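PDB 5NB8: CCN family member 3 from Rattus norvegicus, which binds integrins and membrane receptors such as NOTCH1 to regulate cell adhesion, migration, proliferation and differentiation, and inhibits myogenic differentiation through Notch signalling. Local coordinates for residues Y13-E17 / T28-G32; C40-L45 / C63-W67. All blocks are in the same frame, centred on the assembly; numbering follows the deposited sequence.

Contact 1: residues Y13-E17 / T28-G32; sequences YRNGE and TCRDG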
# COMPACT_ATOMS: atom_id res chain seq x y z
N TYR A 13 -13.90 11.86 -1.44
CA TYR A 13 -13.95 10.90 -2.54
C TYR A 13 -15.39 10.42 -2.68
O TYR A 13 -16.06 10.16 -1.68
CB TYR A 13 -12.98 9.74 -2.29
CG TYR A 13 -11.54 10.22 -2.29
CD1 TYR A 13 -10.87 10.46 -3.49
CD2 TYR A 13 -10.87 10.48 -1.11
CE1 TYR A 13 -9.56 10.94 -3.49
CE2 TYR A 13 -9.57 10.95 -1.10
CZ TYR A 13 -8.92 11.17 -2.29
OH TYR A 13 -7.63 11.64 -2.26
N ARG A 14 -15.86 10.31 -3.92
CA ARG A 14 -17.24 9.94 -4.11
C ARG A 14 -17.40 8.43 -4.00
O ARG A 14 -16.44 7.67 -4.13
CB ARG A 14 -17.76 10.47 -5.45
CG ARG A 14 -18.06 11.98 -5.42
CD ARG A 14 -18.41 12.55 -6.79
NE ARG A 14 -17.27 12.47 -7.70
CZ ARG A 14 -17.16 11.58 -8.68
NH1 ARG A 14 -18.13 10.70 -8.89
NH2 ARG A 14 -16.07 11.59 -9.45
N ASN A 15 -18.62 8.02 -3.66
CA ASN A 15 -18.96 6.60 -3.62
C ASN A 15 -18.53 5.94 -4.92
O ASN A 15 -18.75 6.47 -6.01
CB ASN A 15 -20.47 6.41 -3.40
CG ASN A 15 -20.88 4.93 -3.36
OD1 ASN A 15 -20.20 4.10 -2.75
ND2 ASN A 15 -22.00 4.61 -4.02
N GLY A 16 -17.90 4.78 -4.80
CA GLY A 16 -17.35 4.11 -5.96
C GLY A 16 -16.08 4.71 -6.55
O GLY A 16 -15.50 4.10 -7.46
N GLU A 17 -15.61 5.86 -6.07
CA GLU A 17 -14.40 6.48 -6.61
C GLU A 17 -13.14 5.80 -6.07
O GLU A 17 -13.09 5.36 -4.92
CB GLU A 17 -14.37 7.98 -6.28
CG GLU A 17 -13.16 8.77 -6.81
CD GLU A 17 -13.26 10.30 -6.63
OE1 GLU A 17 -14.24 10.80 -6.04
OE2 GLU A 17 -12.33 11.02 -7.10
N THR A 28 -10.52 2.45 -2.55
CA THR A 28 -11.86 2.65 -3.08
C THR A 28 -12.78 3.13 -1.97
O THR A 28 -12.75 2.60 -0.86
CB THR A 28 -12.41 1.35 -3.68
OG1 THR A 28 -11.55 0.91 -4.74
CG2 THR A 28 -13.86 1.54 -4.24
N CYS A 29 -13.58 4.14 -2.28
CA CYS A 29 -14.62 4.61 -1.38
C CYS A 29 -15.89 3.82 -1.66
O CYS A 29 -16.34 3.76 -2.81
CB CYS A 29 -14.85 6.10 -1.60
SG CYS A 29 -16.33 6.74 -0.79
N ARG A 30 -16.46 3.20 -0.63
CA ARG A 30 -17.68 2.39 -0.76
C ARG A 30 -18.64 2.80 0.34
O ARG A 30 -18.46 2.40 1.50
CB ARG A 30 -17.39 0.89 -0.67
CG ARG A 30 -16.32 0.33 -1.61
CD ARG A 30 -16.23 -1.20 -1.51
NE ARG A 30 -15.10 -1.72 -2.28
CZ ARG A 30 -13.85 -1.76 -1.83
NH1 ARG A 30 -12.88 -2.24 -2.59
NH2 ARG A 30 -13.57 -1.32 -0.61
N ASP A 31 -19.66 3.58 -0.02
CA ASP A 31 -20.74 3.94 0.90
C ASP A 31 -20.20 4.53 2.20
O ASP A 31 -20.59 4.13 3.30
CB ASP A 31 -21.63 2.72 1.18
CG ASP A 31 -22.17 2.11 -0.10
OD1 ASP A 31 -22.89 2.80 -0.84
OD2 ASP A 31 -21.84 0.94 -0.40
N GLY A 32 -19.26 5.46 2.08
CA GLY A 32 -18.75 6.18 3.23
C GLY A 32 -17.54 5.55 3.89
O GLY A 32 -17.00 6.14 4.83

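Contact 2: residues C40-L45 / C63-W67; sequences CQLDVL and CCEKW. With IMD (imidazole), chain F; IMD (imidazole), chain E.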
# COMPACT_ATOMS: atom_id res chain seq x y z
N CYS A 40 2.28 -3.55 -3.73
CA CYS A 40 3.56 -4.24 -3.62
C CYS A 40 3.34 -5.68 -3.15
O CYS A 40 2.24 -6.06 -2.73
CB CYS A 40 4.49 -3.50 -2.65
SG CYS A 40 4.88 -1.78 -3.13
N GLN A 41 4.39 -6.49 -3.23
CA GLN A 41 4.38 -7.85 -2.71
C GLN A 41 4.81 -7.82 -1.26
O GLN A 41 6.00 -7.65 -0.96
CB GLN A 41 5.32 -8.77 -3.49
CG GLN A 41 4.77 -9.37 -4.72
CD GLN A 41 5.74 -10.39 -5.32
OE1 GLN A 41 5.94 -11.49 -4.78
NE2 GLN A 41 6.35 -10.02 -6.43
N LEU A 42 3.86 -8.01 -0.34
CA LEU A 42 4.21 -8.07 1.07
C LEU A 42 4.69 -9.47 1.42
O LEU A 42 4.09 -10.20 2.21
CB LEU A 42 3.03 -7.62 1.93
CG LEU A 42 2.57 -6.21 1.52
CD1 LEU A 42 1.55 -5.61 2.46
CD2 LEU A 42 3.77 -5.29 1.40
N ASP A 43 5.80 -9.87 0.78
CA ASP A 43 6.29 -11.22 0.94
C ASP A 43 7.22 -11.32 2.14
O ASP A 43 7.44 -10.37 2.88
CB ASP A 43 6.97 -11.72 -0.33
CG ASP A 43 8.20 -10.89 -0.70
OD1 ASP A 43 8.44 -9.83 -0.10
OD2 ASP A 43 8.93 -11.33 -1.60
N VAL A 44 7.76 -12.52 2.34
CA VAL A 44 8.53 -12.86 3.52
C VAL A 44 9.82 -13.51 3.05
O VAL A 44 9.82 -14.28 2.09
CB VAL A 44 7.73 -13.80 4.45
CG1 VAL A 44 8.57 -14.24 5.62
CG2 VAL A 44 6.44 -13.11 4.94
N LEU A 45 10.92 -13.19 3.72
CA LEU A 45 12.22 -13.78 3.41
C LEU A 45 12.91 -14.08 4.73
O LEU A 45 13.15 -13.16 5.52
CB LEU A 45 13.07 -12.86 2.53
CG LEU A 45 14.41 -13.48 2.08
CD1 LEU A 45 14.14 -14.59 1.08
CD2 LEU A 45 15.35 -12.46 1.47
N CYS A 63 9.00 2.08 -6.64
CA CYS A 63 7.95 2.29 -5.66
C CYS A 63 8.14 1.38 -4.45
O CYS A 63 8.11 1.84 -3.31
CB CYS A 63 6.57 2.06 -6.29
SG CYS A 63 5.26 2.10 -5.05
N CYS A 64 8.34 0.09 -4.68
CA CYS A 64 8.29 -0.90 -3.62
C CYS A 64 9.67 -1.18 -3.05
O CYS A 64 10.68 -1.13 -3.76
CB CYS A 64 7.68 -2.20 -4.14
SG CYS A 64 6.02 -1.96 -4.80
N GLU A 65 9.71 -1.50 -1.76
CA GLU A 65 10.94 -1.89 -1.10
C GLU A 65 11.38 -3.27 -1.57
O GLU A 65 10.56 -4.12 -1.93
CB GLU A 65 10.77 -1.88 0.41
CG GLU A 65 10.68 -0.49 1.00
CD GLU A 65 9.27 -0.09 1.32
OE1 GLU A 65 9.07 0.59 2.36
OE2 GLU A 65 8.35 -0.46 0.56
N LYS A 66 12.70 -3.48 -1.56
CA LYS A 66 13.32 -4.70 -2.06
C LYS A 66 14.18 -5.33 -0.97
O LYS A 66 14.67 -4.65 -0.07
CB LYS A 66 14.19 -4.43 -3.29
CG LYS A 66 13.48 -3.71 -4.43
CD LYS A 66 12.29 -4.50 -4.94
CE LYS A 66 11.49 -3.71 -5.96
NZ LYS A 66 10.40 -4.53 -6.54
N TRP A 67 14.40 -6.63 -1.11
CA TRP A 67 15.12 -7.37 -0.07
C TRP A 67 16.62 -7.14 -0.19
O TRP A 67 17.17 -7.09 -1.29
CB TRP A 67 14.81 -8.87 -0.16
CG TRP A 67 13.44 -9.23 0.38
CD1 TRP A 67 12.35 -9.59 -0.35
CD2 TRP A 67 13.02 -9.23 1.76
NE1 TRP A 67 11.27 -9.82 0.48
CE2 TRP A 67 11.66 -9.60 1.78
CE3 TRP A 67 13.66 -8.95 2.97
CZ2 TRP A 67 10.92 -9.73 2.97
CZ3 TRP A 67 12.94 -9.07 4.16
CH2 TRP A 67 11.58 -9.45 4.14
N1 IMD F . 9.58 -7.08 -4.30
C2 IMD F . 9.68 -7.23 -2.96
N3 IMD F . 9.67 -8.55 -2.66
C4 IMD F . 9.55 -9.24 -3.82
C5 IMD F . 9.49 -8.31 -4.85
N1 IMD E . 17.56 -4.96 -4.01
C2 IMD E . 17.20 -5.22 -5.28
N3 IMD E . 17.51 -4.15 -6.04
C4 IMD E . 18.07 -3.21 -5.25
C5 IMD E . 18.10 -3.72 -3.96

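Contact 1: residues Y13-E17 / T28-G32
N15 reaches across to the backbone of D31 from a type II beta turn, R14 to E17, that docks on the end of strand 25-30 in the von Willebrand factor type C (VWC) domain. The turn closes with E17 N on R14 O at 2.8 Å, and G16 occupies its positive-phi position. Two backbone bonds then fix the turn against C29: G16 N donates to C29 O at 2.7 Å, bent at 136° at the hydrogen, and C29 N donates to E17 O at 2.9 Å, almost straight. The side-chain link lies further along. With CG of N15 opposite its own backbone N (chi1 180°), the amide extends over the start of the D31 loop, and OD1 accepts D31 N at 2.8 Å; the donor stands above the carbonyl plane, 42° out of it. The amide and the carboxylate of D31 meet obliquely rather than stacking, and D31 OD1 has its hydrogen bond elsewhere, from G3 N. With an alanine here in place of N15, D31 N is likely to lose this acceptor, leaving the loop after the strand less firmly tied to the turn. The apolar part of the contact is C29 CB against Y13 CB at 4.2 Å; separately, R14 O rests against C29 CB at 3.4 Å. C29 SG continues into the disulfide with C6, joining the strand covalently to the N-terminal hairpin of strands 6-8 and 11-13. Y13 itself directs its ring away, to stack with F19. Within the turn segment, the extended E17 side chain carries its carboxylate back to the backbone of R14, where OE1 accepts R14 N at 2.7 Å on its anti side.

Contact 2: residues C40-L45 / C63-W67
C40 and C64 are joined by a disulfide while, farther along, the indole of W67 is bonded to D43 and faced by L45, so that C40-L45 and C63-W67, running in nearly the same direction, touch mainly at their two ends. Both belong to the C-terminal part of the VWC domain, where a loop is held by cystines and by a short two-stranded antiparallel sheet, 54-57 with 66-69. The C40 SG to C64 SG bond has a chi3 of -85°, close to the relaxed value for a disulfide, and the neighbouring C63 is bonded to C23, so two adjacent cysteines fasten the start of C63-W67 to different parts of the chain. At the opposite end, D43 turns its carboxylate inward with CG between its backbone N and carbonyl carbon (chi1 62°), bringing OD1 to 2.9 Å from W67 NE1. The indole N-H meets OD1 from above the carboxylate plane, and the two planes are inclined to each other. OD1 also forms a salt bridge with K56 and accepts a weak bond from N3 of an imidazole, probably from the crystallisation liquor; the lysine would be expected to stabilise the negative charge. That imidazole sits between the segments, its N1 3.5 Å from K66 NZ. W67 also packs on P54 and K56 of the partner strand. L45 covers one face of the indole in a CH-pi contact: its CB lies 3.6 Å from the centroid of the six-membered ring, 11° off the normal, while CD2 reaches back to 3.9 Å from W67 CG.

Contact 1 and contact 2 occupy opposite sides of the chain's centre, with their own centres 28 Å apart and nearest atoms about 14 Å apart, so they do not touch. They follow one another along the chain: 13-17/28-32 closes before 40-45/63-67 opens, yet both lie in the one VWC domain. They share no sheet. Contact 1 docks the turn onto strand 25-30, the middle strand of the three-stranded sheet, whereas contact 2 involves strand 66-69 of the two-stranded sheet 54-57/66-69. The separation of the contacts and a radius of gyration of 17 Å for 70 modelled residues indicate an elongated domain, without helix, whose two parts are linked by the disulfide C23-C63.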